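Local coordinates for protein superoxide dismutase (Acidilobus saccharovorans, PDB 4FFK) that probably catalyses the dismutation of superoxide to dioxygen and hydrogen peroxide at an iron(III) centre, as an iron superoxide dismutase, at residues A[96-101]-A[209-214]; A[41-46]-A[181-186]; A[16-21]-A[61-66]. All blocks are in the same frame, centred on the assembly; numbering follows the deposited sequence. Where two conformers were deposited one is given.

Interaction 1 of 3, residues A[96-101]-A[209-214]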
loop_
_atom_site.group_PDB
_atom_site.type_symbol
_atom_site.label_atom_id
_atom_site.label_comp_id
_atom_site.label_asym_id
_atom_site.label_seq_id
_atom_site.Cartn_x
_atom_site.Cartn_y
_atom_site.Cartn_z
ATOM N N TRP A 96 -13.607 18.579 -8.254
ATOM C CA TRP A 96 -14.704 19.353 -8.908
ATOM C C TRP A 96 -14.438 20.823 -8.904
ATOM O O TRP A 96 -14.766 21.503 -9.896
ATOM C CB TRP A 96 -16.031 19.127 -8.218
ATOM C CG TRP A 96 -16.342 17.717 -7.932
ATOM C CD1 TRP A 96 -16.661 17.192 -6.717
ATOM C CD2 TRP A 96 -16.428 16.659 -8.869
ATOM N NE1 TRP A 96 -16.973 15.882 -6.844
ATOM C CE2 TRP A 96 -16.808 15.499 -8.139
ATOM C CE3 TRP A 96 -16.191 16.546 -10.240
ATOM C CZ2 TRP A 96 -16.960 14.258 -8.746
ATOM C CZ3 TRP A 96 -16.365 15.306 -10.846
ATOM C CH2 TRP A 96 -16.737 14.183 -10.083
ATOM N N LEU A 97 -13.913 21.321 -7.790
ATOM C CA LEU A 97 -13.662 22.761 -7.584
ATOM C C LEU A 97 -12.579 23.253 -8.525
ATOM O O LEU A 97 -12.566 24.434 -8.975
ATOM C CB LEU A 97 -13.295 23.049 -6.133
ATOM C CG LEU A 97 -14.452 22.896 -5.129
ATOM C CD1 LEU A 97 -13.860 22.963 -3.712
ATOM C CD2 LEU A 97 -15.569 24.026 -5.341
ATOM N N ASN A 98 -11.683 22.355 -8.870
ATOM C CA ASN A 98 -10.572 22.679 -9.706
ATOM C C ASN A 98 -10.934 22.790 -11.196
ATOM O O ASN A 98 -10.080 23.068 -11.991
ATOM C CB ASN A 98 -9.536 21.555 -9.636
ATOM C CG ASN A 98 -8.745 21.529 -8.337
ATOM O OD1 ASN A 98 -8.216 20.469 -7.972
ATOM N ND2 ASN A 98 -8.598 22.680 -7.663
ATOM N N MET A 99 -12.154 22.451 -11.546
ATOM C CA MET A 99 -12.603 22.514 -12.909
ATOM C C MET A 99 -13.674 23.612 -13.100
ATOM O O MET A 99 -14.330 24.086 -12.140
ATOM C CB MET A 99 -13.108 21.177 -13.361
ATOM C CG MET A 99 -11.937 20.169 -13.423
ATOM S SD MET A 99 -12.447 18.616 -14.037
ATOM C CE MET A 99 -13.629 18.010 -12.783
ATOM N N ALA A 100 -13.793 24.038 -14.341
ATOM C CA ALA A 100 -14.741 25.099 -14.686
ATOM C C ALA A 100 -15.143 24.839 -16.122
ATOM O O ALA A 100 -14.330 24.331 -16.907
ATOM C CB ALA A 100 -14.098 26.498 -14.524
ATOM N N PRO A 101 -16.397 25.187 -16.471
ATOM C CA PRO A 101 -16.930 25.020 -17.828
ATOM C C PRO A 101 -15.868 25.208 -18.901
ATOM O O PRO A 101 -14.981 26.100 -18.761
ATOM C CB PRO A 101 -17.965 26.131 -17.910
ATOM C CG PRO A 101 -18.537 26.140 -16.553
ATOM C CD PRO A 101 -17.339 25.944 -15.629
ATOM N N GLU A 209 -5.524 29.261 -7.662
ATOM C CA GLU A 209 -5.015 30.496 -7.078
ATOM C C GLU A 209 -5.575 30.792 -5.701
ATOM O O GLU A 209 -4.812 31.063 -4.773
ATOM C CB GLU A 209 -5.332 31.676 -8.034
ATOM C CG GLU A 209 -4.879 33.045 -7.475
ATOM C CD GLU A 209 -3.377 33.163 -7.186
ATOM O OE1 GLU A 209 -2.546 32.325 -7.612
ATOM O OE2 GLU A 209 -3.016 34.149 -6.512
ATOM N N ALA A 210 -6.891 30.752 -5.554
ATOM C CA ALA A 210 -7.533 31.118 -4.287
ATOM C C ALA A 210 -7.084 30.137 -3.207
ATOM O O ALA A 210 -6.831 30.514 -2.060
ATOM C CB ALA A 210 -9.048 31.101 -4.398
ATOM N N ARG A 211 -6.986 28.863 -3.590
ATOM C CA ARG A 211 -6.547 27.853 -2.621
ATOM C C ARG A 211 -5.095 28.094 -2.250
ATOM O O ARG A 211 -4.717 28.001 -1.103
ATOM C CB ARG A 211 -6.724 26.450 -3.188
ATOM C CG ARG A 211 -6.507 25.344 -2.125
ATOM C CD ARG A 211 -7.237 24.013 -2.476
ATOM N NE ARG A 211 -8.688 24.176 -2.668
ATOM C CZ ARG A 211 -9.255 24.394 -3.868
ATOM N NH1 ARG A 211 -8.498 24.476 -4.966
ATOM N NH2 ARG A 211 -10.556 24.537 -3.965
ATOM N N TYR A 212 -4.289 28.427 -3.234
ATOM C CA TYR A 212 -2.905 28.667 -3.014
ATOM C C TYR A 212 -2.712 29.892 -2.120
ATOM O O TYR A 212 -1.852 29.878 -1.252
ATOM C CB TYR A 212 -2.224 28.839 -4.344
ATOM C CG TYR A 212 -0.805 29.260 -4.286
ATOM C CD1 TYR A 212 -0.384 30.399 -4.949
ATOM C CD2 TYR A 212 0.141 28.523 -3.588
ATOM C CE1 TYR A 212 0.942 30.783 -4.915
ATOM C CE2 TYR A 212 1.435 28.882 -3.550
ATOM C CZ TYR A 212 1.837 30.028 -4.213
ATOM O OH TYR A 212 3.135 30.371 -4.165
ATOM N N GLN A 213 -3.541 30.926 -2.326
ATOM C CA GLN A 213 -3.487 32.096 -1.435
ATOM C C GLN A 213 -3.760 31.690 0.006
ATOM O O GLN A 213 -2.983 32.068 0.883
ATOM C CB GLN A 213 -4.428 33.229 -1.887
ATOM C CG GLN A 213 -3.969 33.893 -3.179
ATOM C CD GLN A 213 -2.653 34.639 -3.038
ATOM O OE1 GLN A 213 -2.242 35.003 -1.943
ATOM N NE2 GLN A 213 -1.976 34.858 -4.155
ATOM N N LYS A 214 -4.849 30.943 0.222
ATOM C CA LYS A 214 -5.182 30.353 1.530
ATOM C C LYS A 214 -4.030 29.532 2.090
ATOM O O LYS A 214 -3.700 29.656 3.271
ATOM C CB LYS A 214 -6.415 29.461 1.463
ATOM C CG LYS A 214 -7.742 30.121 1.707
ATOM C CD LYS A 214 -8.509 30.249 0.412
ATOM C CE LYS A 214 -9.680 29.295 0.332
ATOM N NZ LYS A 214 -10.805 29.830 1.120
#

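Interaction 2 of 3, residues A[41-46]-A[181-186]. With FE (Fe (III) ion), chain B.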
loop_
_atom_site.group_PDB
_atom_site.type_symbol
_atom_site.label_atom_id
_atom_site.label_comp_id
_atom_site.label_asym_id
_atom_site.label_seq_id
_atom_site.Cartn_x
_atom_site.Cartn_y
_atom_site.Cartn_z
ATOM N N ARG A 41 -22.366 12.517 -13.658
ATOM C CA ARG A 41 -23.455 11.878 -12.871
ATOM C C ARG A 41 -22.903 10.665 -12.101
ATOM O O ARG A 41 -23.061 10.558 -10.877
ATOM C CB ARG A 41 -24.566 11.437 -13.774
ATOM C CG ARG A 41 -25.438 12.647 -14.183
ATOM C CD ARG A 41 -26.755 12.192 -14.854
ATOM N NE ARG A 41 -26.566 11.238 -15.942
ATOM C CZ ARG A 41 -26.293 11.572 -17.215
ATOM N NH1 ARG A 41 -26.145 10.637 -18.129
ATOM N NH2 ARG A 41 -26.131 12.826 -17.557
ATOM N N TYR A 42 -22.214 9.783 -12.810
ATOM C CA TYR A 42 -21.659 8.608 -12.111
ATOM C C TYR A 42 -20.625 9.049 -11.099
ATOM O O TYR A 42 -20.644 8.621 -9.971
ATOM C CB TYR A 42 -21.054 7.566 -13.051
ATOM C CG TYR A 42 -22.121 6.775 -13.712
ATOM C CD1 TYR A 42 -22.666 5.670 -13.099
ATOM C CD2 TYR A 42 -22.679 7.220 -14.943
ATOM C CE1 TYR A 42 -23.664 4.970 -13.672
ATOM C CE2 TYR A 42 -23.746 6.522 -15.523
ATOM C CZ TYR A 42 -24.204 5.386 -14.886
ATOM O OH TYR A 42 -25.213 4.624 -15.429
ATOM N N HIS A 43 -19.712 9.903 -11.548
ATOM C CA HIS A 43 -18.555 10.237 -10.778
ATOM C C HIS A 43 -18.931 11.019 -9.543
ATOM O O HIS A 43 -18.504 10.686 -8.440
ATOM C CB HIS A 43 -17.585 11.019 -11.630
ATOM C CG HIS A 43 -16.197 11.008 -11.075
ATOM N ND1 HIS A 43 -15.120 11.536 -11.761
ATOM C CD2 HIS A 43 -15.716 10.563 -9.888
ATOM C CE1 HIS A 43 -14.020 11.387 -11.030
ATOM N NE2 HIS A 43 -14.353 10.772 -9.905
ATOM N N HIS A 44 -19.833 12.008 -9.705
ATOM C CA HIS A 44 -20.165 12.793 -8.590
ATOM C C HIS A 44 -21.222 12.158 -7.721
ATOM O O HIS A 44 -21.064 12.122 -6.515
ATOM C CB HIS A 44 -20.599 14.222 -9.000
ATOM C CG HIS A 44 -21.017 15.051 -7.838
ATOM N ND1 HIS A 44 -22.241 14.893 -7.219
ATOM C CD2 HIS A 44 -20.374 16.028 -7.178
ATOM C CE1 HIS A 44 -22.318 15.740 -6.216
ATOM N NE2 HIS A 44 -21.194 16.430 -6.160
ATOM N N ASP A 45 -22.288 11.664 -8.327
ATOM C CA ASP A 45 -23.477 11.341 -7.571
ATOM C C ASP A 45 -23.392 9.915 -7.128
ATOM O O ASP A 45 -24.182 9.493 -6.288
ATOM C CB ASP A 45 -24.754 11.388 -8.441
ATOM C CG ASP A 45 -25.072 12.737 -8.990
ATOM O OD1 ASP A 45 -25.873 12.795 -10.001
ATOM O OD2 ASP A 45 -24.591 13.716 -8.446
ATOM N N LYS A 46 -22.456 9.140 -7.698
ATOM C CA LYS A 46 -22.325 7.765 -7.246
ATOM C C LYS A 46 -20.980 7.507 -6.597
ATOM O O LYS A 46 -20.933 7.176 -5.427
ATOM C CB LYS A 46 -22.595 6.788 -8.360
ATOM C CG LYS A 46 -24.017 6.992 -8.892
ATOM C CD LYS A 46 -24.277 5.924 -9.845
ATOM C CE LYS A 46 -25.687 5.443 -9.602
ATOM N NZ LYS A 46 -26.508 5.945 -10.686
ATOM N N GLU A 181 -10.072 4.970 -12.942
ATOM C CA GLU A 181 -10.645 4.762 -14.262
ATOM C C GLU A 181 -12.017 5.373 -14.394
ATOM O O GLU A 181 -12.434 5.797 -15.466
ATOM C CB GLU A 181 -10.710 3.298 -14.513
ATOM C CG GLU A 181 -9.285 2.785 -14.819
ATOM C CD GLU A 181 -9.166 1.311 -14.779
ATOM O OE1 GLU A 181 -9.989 0.617 -14.144
ATOM O OE2 GLU A 181 -8.230 0.785 -15.409
ATOM N N HIS A 182 -12.775 5.396 -13.299
ATOM C CA HIS A 182 -14.123 5.945 -13.439
ATOM C C HIS A 182 -14.164 7.440 -13.794
ATOM O O HIS A 182 -15.182 7.888 -14.308
ATOM C CB HIS A 182 -14.969 5.707 -12.200
ATOM C CG HIS A 182 -14.468 6.419 -11.023
ATOM N ND1 HIS A 182 -13.990 5.745 -9.922
ATOM C CD2 HIS A 182 -14.297 7.741 -10.773
ATOM C CE1 HIS A 182 -13.585 6.613 -9.025
ATOM N NE2 HIS A 182 -13.785 7.842 -9.500
ATOM N N ALA A 183 -13.055 8.145 -13.600
ATOM C CA ALA A 183 -12.999 9.561 -13.904
ATOM C C ALA A 183 -13.063 9.715 -15.420
ATOM O O ALA A 183 -13.474 10.766 -15.901
ATOM C CB ALA A 183 -11.734 10.210 -13.333
ATOM N N TYR A 184 -12.672 8.681 -16.154
ATOM C CA TYR A 184 -12.475 8.873 -17.621
ATOM C C TYR A 184 -12.986 7.782 -18.462
ATOM O O TYR A 184 -13.062 7.916 -19.687
ATOM C CB TYR A 184 -11.015 9.143 -17.933
ATOM C CG TYR A 184 -10.042 8.109 -17.466
ATOM C CD1 TYR A 184 -9.836 6.979 -18.184
ATOM C CD2 TYR A 184 -9.288 8.296 -16.297
ATOM C CE1 TYR A 184 -8.896 6.007 -17.807
ATOM C CE2 TYR A 184 -8.391 7.298 -15.887
ATOM C CZ TYR A 184 -8.176 6.201 -16.654
ATOM O OH TYR A 184 -7.284 5.244 -16.348
ATOM N N TYR A 185 -13.327 6.644 -17.863
ATOM C CA TYR A 185 -13.574 5.485 -18.675
ATOM C C TYR A 185 -14.767 5.651 -19.598
ATOM O O TYR A 185 -14.790 5.033 -20.670
ATOM C CB TYR A 185 -13.793 4.194 -17.839
ATOM C CG TYR A 185 -13.107 3.046 -18.449
ATOM C CD1 TYR A 185 -11.728 2.919 -18.336
ATOM C CD2 TYR A 185 -13.786 2.098 -19.201
ATOM C CE1 TYR A 185 -11.061 1.873 -18.939
ATOM C CE2 TYR A 185 -13.107 1.047 -19.811
ATOM C CZ TYR A 185 -11.767 0.946 -19.692
ATOM O OH TYR A 185 -11.121 -0.098 -20.276
ATOM N N ILE A 186 -15.759 6.403 -19.163
ATOM C CA ILE A 186 -16.961 6.518 -20.004
ATOM C C ILE A 186 -16.591 7.289 -21.263
ATOM O O ILE A 186 -17.095 6.987 -22.354
ATOM C CB ILE A 186 -18.056 7.269 -19.289
ATOM C CG1 ILE A 186 -18.591 6.435 -18.100
ATOM C CG2 ILE A 186 -19.260 7.635 -20.316
ATOM C CD1 ILE A 186 -19.266 7.353 -17.087
HETATM FE FE FE B . -13.009 9.648 -8.732
HETATM O O HOH W 1 -14.424 12.704 -14.039
HETATM O O HOH W 2 -11.532 8.659 -7.708
#

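Interaction 3 of 3, residues A[16-21]-A[61-66]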
loop_
_atom_site.group_PDB
_atom_site.type_symbol
_atom_site.label_atom_id
_atom_site.label_comp_id
_atom_site.label_asym_id
_atom_site.label_seq_id
_atom_site.Cartn_x
_atom_site.Cartn_y
_atom_site.Cartn_z
ATOM N N LEU A 16 -20.450 12.407 16.263
ATOM C CA LEU A 16 -19.462 12.802 15.267
ATOM C C LEU A 16 -20.160 13.506 14.111
ATOM O O LEU A 16 -21.294 13.134 13.755
ATOM C CB LEU A 16 -18.748 11.556 14.781
ATOM C CG LEU A 16 -17.994 10.881 15.921
ATOM C CD1 LEU A 16 -17.169 9.723 15.305
ATOM C CD2 LEU A 16 -17.093 11.862 16.655
ATOM N N LYS A 17 -19.488 14.511 13.554
ATOM C CA LYS A 17 -20.054 15.294 12.464
ATOM C C LYS A 17 -19.789 14.491 11.194
ATOM O O LYS A 17 -18.610 14.137 10.903
ATOM C CB LYS A 17 -19.445 16.661 12.435
ATOM C CG LYS A 17 -19.846 17.480 11.240
ATOM C CD LYS A 17 -21.317 17.821 11.335
ATOM C CE LYS A 17 -21.585 19.017 10.400
ATOM N NZ LYS A 17 -23.031 19.210 10.244
ATOM N N ARG A 18 -20.857 14.151 10.496
ATOM C CA ARG A 18 -20.747 13.321 9.294
ATOM C C ARG A 18 -20.485 14.193 8.075
ATOM O O ARG A 18 -20.531 15.435 8.142
ATOM C CB ARG A 18 -21.992 12.490 9.066
ATOM C CG ARG A 18 -22.478 11.664 10.242
ATOM C CD ARG A 18 -21.378 10.918 10.964
ATOM N NE ARG A 18 -21.894 9.705 11.595
ATOM C CZ ARG A 18 -22.184 9.579 12.886
ATOM N NH1 ARG A 18 -22.016 10.582 13.718
ATOM N NH2 ARG A 18 -22.654 8.430 13.321
ATOM N N TYR A 19 -20.210 13.521 6.950
ATOM C CA TYR A 19 -19.850 14.201 5.703
ATOM C C TYR A 19 -21.004 14.361 4.757
ATOM O O TYR A 19 -21.909 13.566 4.728
ATOM C CB TYR A 19 -18.656 13.503 5.004
ATOM C CG TYR A 19 -17.470 13.539 5.916
ATOM C CD1 TYR A 19 -16.680 14.661 6.015
ATOM C CD2 TYR A 19 -17.181 12.445 6.747
ATOM C CE1 TYR A 19 -15.655 14.728 6.904
ATOM C CE2 TYR A 19 -16.166 12.529 7.660
ATOM C CZ TYR A 19 -15.394 13.653 7.719
ATOM O OH TYR A 19 -14.337 13.751 8.587
ATOM N N GLU A 20 -20.992 15.454 3.999
ATOM C CA GLU A 20 -22.083 15.661 3.049
ATOM C C GLU A 20 -21.435 15.714 1.718
ATOM O O GLU A 20 -20.338 16.257 1.578
ATOM C CB GLU A 20 -22.765 17.016 3.249
ATOM C CG GLU A 20 -23.435 17.158 4.545
ATOM C CD GLU A 20 -23.329 18.557 5.046
ATOM O OE1 GLU A 20 -23.850 19.446 4.341
ATOM O OE2 GLU A 20 -22.700 18.747 6.121
ATOM N N LEU A 21 -22.191 15.283 0.722
ATOM C CA LEU A 21 -21.793 15.407 -0.647
ATOM C C LEU A 21 -22.026 16.833 -1.088
ATOM O O LEU A 21 -23.184 17.270 -1.161
ATOM C CB LEU A 21 -22.605 14.461 -1.505
ATOM C CG LEU A 21 -22.329 14.429 -3.010
ATOM C CD1 LEU A 21 -20.948 13.757 -3.268
ATOM C CD2 LEU A 21 -23.410 13.651 -3.660
ATOM N N LYS A 61 -19.337 3.506 13.124
ATOM C CA LYS A 61 -18.731 2.443 13.938
ATOM C C LYS A 61 -17.991 3.027 15.122
ATOM O O LYS A 61 -18.099 2.506 16.231
ATOM C CB LYS A 61 -17.757 1.631 13.077
ATOM C CG LYS A 61 -18.373 0.453 12.383
ATOM C CD LYS A 61 -17.538 0.055 11.148
ATOM C CE LYS A 61 -18.416 -0.672 10.129
ATOM N NZ LYS A 61 -18.212 -0.334 8.690
ATOM N N LEU A 62 -17.216 4.103 14.907
ATOM C CA LEU A 62 -16.477 4.751 15.935
ATOM C C LEU A 62 -17.391 5.271 17.076
ATOM O O LEU A 62 -17.131 5.091 18.291
ATOM C CB LEU A 62 -15.845 5.979 15.307
ATOM C CG LEU A 62 -14.396 6.305 15.363
ATOM C CD1 LEU A 62 -13.997 7.052 14.076
ATOM C CD2 LEU A 62 -14.271 7.164 16.586
ATOM N N GLU A 63 -18.403 5.997 16.646
ATOM C CA GLU A 63 -19.381 6.554 17.557
ATOM C C GLU A 63 -20.036 5.484 18.405
ATOM O O GLU A 63 -20.123 5.649 19.644
ATOM C CB GLU A 63 -20.449 7.268 16.736
ATOM C CG GLU A 63 -21.361 8.140 17.527
ATOM C CD GLU A 63 -22.098 9.029 16.544
ATOM O OE1 GLU A 63 -23.015 8.501 15.886
ATOM O OE2 GLU A 63 -21.676 10.172 16.360
ATOM N N LYS A 64 -20.481 4.411 17.768
ATOM C CA LYS A 64 -21.207 3.325 18.416
ATOM C C LYS A 64 -20.286 2.647 19.454
ATOM O O LYS A 64 -20.633 2.469 20.640
ATOM C CB LYS A 64 -21.677 2.298 17.390
ATOM C CG LYS A 64 -22.952 2.737 16.562
ATOM C CD LYS A 64 -23.611 1.551 15.930
ATOM C CE LYS A 64 -25.049 1.902 15.579
ATOM N NZ LYS A 64 -25.757 0.767 14.895
ATOM N N TYR A 65 -19.072 2.348 19.009
ATOM C CA TYR A 65 -18.047 1.932 19.942
ATOM C C TYR A 65 -17.852 2.887 21.125
ATOM O O TYR A 65 -17.868 2.434 22.266
ATOM C CB TYR A 65 -16.730 1.752 19.204
ATOM C CG TYR A 65 -15.585 1.559 20.147
ATOM C CD1 TYR A 65 -14.701 2.607 20.417
ATOM C CD2 TYR A 65 -15.380 0.321 20.768
ATOM C CE1 TYR A 65 -13.632 2.426 21.290
ATOM C CE2 TYR A 65 -14.306 0.141 21.647
ATOM C CZ TYR A 65 -13.445 1.203 21.898
ATOM O OH TYR A 65 -12.347 1.053 22.749
ATOM N N LEU A 66 -17.672 4.173 20.866
ATOM C CA LEU A 66 -17.339 5.163 21.905
ATOM C C LEU A 66 -18.493 5.461 22.854
ATOM O O LEU A 66 -18.264 5.819 24.033
ATOM C CB LEU A 66 -16.912 6.468 21.286
ATOM C CG LEU A 66 -15.514 6.440 20.668
ATOM C CD1 LEU A 66 -15.454 7.621 19.804
ATOM C CD2 LEU A 66 -14.471 6.488 21.744
#

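Interaction 1 of 3, residues A[96-101]-A[209-214]
Arg211 lays its guanidinium group against Leu97 and Asn98, the end of its side chain spanning most of the gap between two backbones whose closest CA atoms, those of Asn98 and Arg211, are 9.7 Å apart. CG of Arg211 stands anti to the backbone N (chi1 -170°), which sends the chain out from helix 205-216, and a bend at chi3 then swings the guanidinium across the ends of both partners at roughly a right angle. Its NH2 lies beside Leu97, 3.7 Å from CD1 and 3.8 Å from CB of that leucine. NH1 lies 3.2 Å from ND2 of Asn98, with the amide and guanidinium planes 77° apart. Both nitrogens are donors, so this approach is not a hydrogen bond. Their closeness is explained by a shared acceptor, Asp207 OD2, which takes a hydrogen bond from Asn98 ND2 and forms a salt bridge with Arg211 NH1. Here the end of helix 75-97, part of the alpha-hairpin of the iron/manganese superoxide dismutase fold, meets the last long helix of the C-terminal domain, so the hydrogen bond from Asn98 to Asp207 links the two domains, and the arginine, on the same helix as the carboxylate, packs against the junction. The Asn98 amide is held at both ends: ND2 also donates to Leu174 O and OD1 accepts from Ala176 N, both on strand 172-178, which should fix the rotation of the amide. On the surface of helix 205-216, Gln213 NE2 donates to Glu209 OE2 at 2.7 Å, almost straight at 175°. Arg211 also reaches beyond its own chain, NE donating to Leu221 O of the second subunit, whose Ile222 packs on both Leu97 and Arg211.

Interaction 2 of 3, residues A[41-46]-A[181-186]
The iron site of the superoxide dismutase is formed here from both domains: His43, on the first long helix of the alpha-hairpin, and His182, in the C-terminal domain, each bind the iron(III) ion through NE2 at 2.1 Å. His92 and Asp178 complete the protein ligands, and water 2 is a further ligand, bound at 2.0 Å, making five in all. Sharing the ion brings NE2 of His43 within 3.0 Å of NE2 of His182, a spacing imposed by the metal and not a hydrogen bond. The two imidazoles form an offset edge-to-face pair, planes 71° apart, with the edge of His182 turned to one face of His43 and CD2 of His182 above that face, near its rim. His182 gets there with CG between its backbone N and carbonyl carbon (chi1 65°), whereas CG of His43 is anti to its backbone N. At the far side of the His43 ring, ND1 donates to water 1 at 2.7 Å, and this water, lying in the ring plane, donates in turn to Ala183 O at 2.9 Å. The bridge should help fix the rotation of the imidazole, while Ala183 CB packs 3.5 Å from His43 CE1. Further out, Ile186 CD1 touches Tyr42 CD2 at 4.0 Å, their side chains crossing nearly at right angles. His182 ND1 is hydrogen-bonded to Glu181 OE2 of the third subunit, and the reciprocal bond links this metal site to the other one across the interface. The contact thus joins helix 37-66 to the turn between strand 172-178 and helix 185-188, with Trp96 of helix 75-97 edge-to-face with His43.

Interaction 3 of 3, residues A[16-21]-A[61-66]
Glu63 OE2 is gripped by two donors from the N-terminal segment: Leu16 N at 2.6 Å, nearly straight (166°) and almost along the C-O axis, and Arg18 NH1 at 2.7 Å, which comes to the syn side of OE2 but 30° out of the carboxylate plane. The other oxygen, OE1, takes Arg18 NH2 at 2.6 Å, so the arginine holds the glutamate end-on, one nitrogen to each oxygen, in a salt bridge. The fit is not coplanar: the guanidinium and carboxylate planes are 56° apart, and while OE1 lies in the guanidinium plane, NH2 stands above that of the carboxylate. Arg18 NH1 is used twice, since it also donates to Leu16 O at 2.7 Å, folding the arginine back on its own backbone; a bend at chi2 makes this return possible. These bonds belong to one of two conformers of Arg18, so its grip may not be permanent, but the bond from Leu16 N does not depend on it. Glu63 reaches out with CG anti to the backbone N and its chain extended beyond it. Beside this polar cluster, Leu16 CD1 packs on Leu62, 4.0 Å from its CB, the side chains crossing at about a right angle, and Leu16 runs past Glu63 in the opposite direction, its CB 3.6 Å from OE2. In the alpha-hairpin of the dismutase family, well away from the iron, the contact fastens the loop before helix 37-66 to the far end of that helix. Tyr19 continues the attachment, its ring meeting Tyr86 and His89 of helix 75-97, while the second subunit binds Lys17 N through Asp154.

Overall arrangement
Helix 37-66 runs through two of the contacts, supplying His43 to the iron site of interaction 2 and Glu63 to interaction 3 near its other end; their centres are 26 Å apart. They still touch, where His44 CE1 meets Leu21 CG at 3.5 Å. Interaction 1 adjoins the metal site from another side: Trp96 CH2 packs 3.4 Å from His43 CG, although the centres of interactions 1 and 2 are 20 Å apart, and the side chain of Asn98 is about 12 Å from the iron. Interactions 1 and 3 do not touch, their nearest atoms being about 6 Å apart, yet both border the second subunit, whereas interaction 2 faces the third.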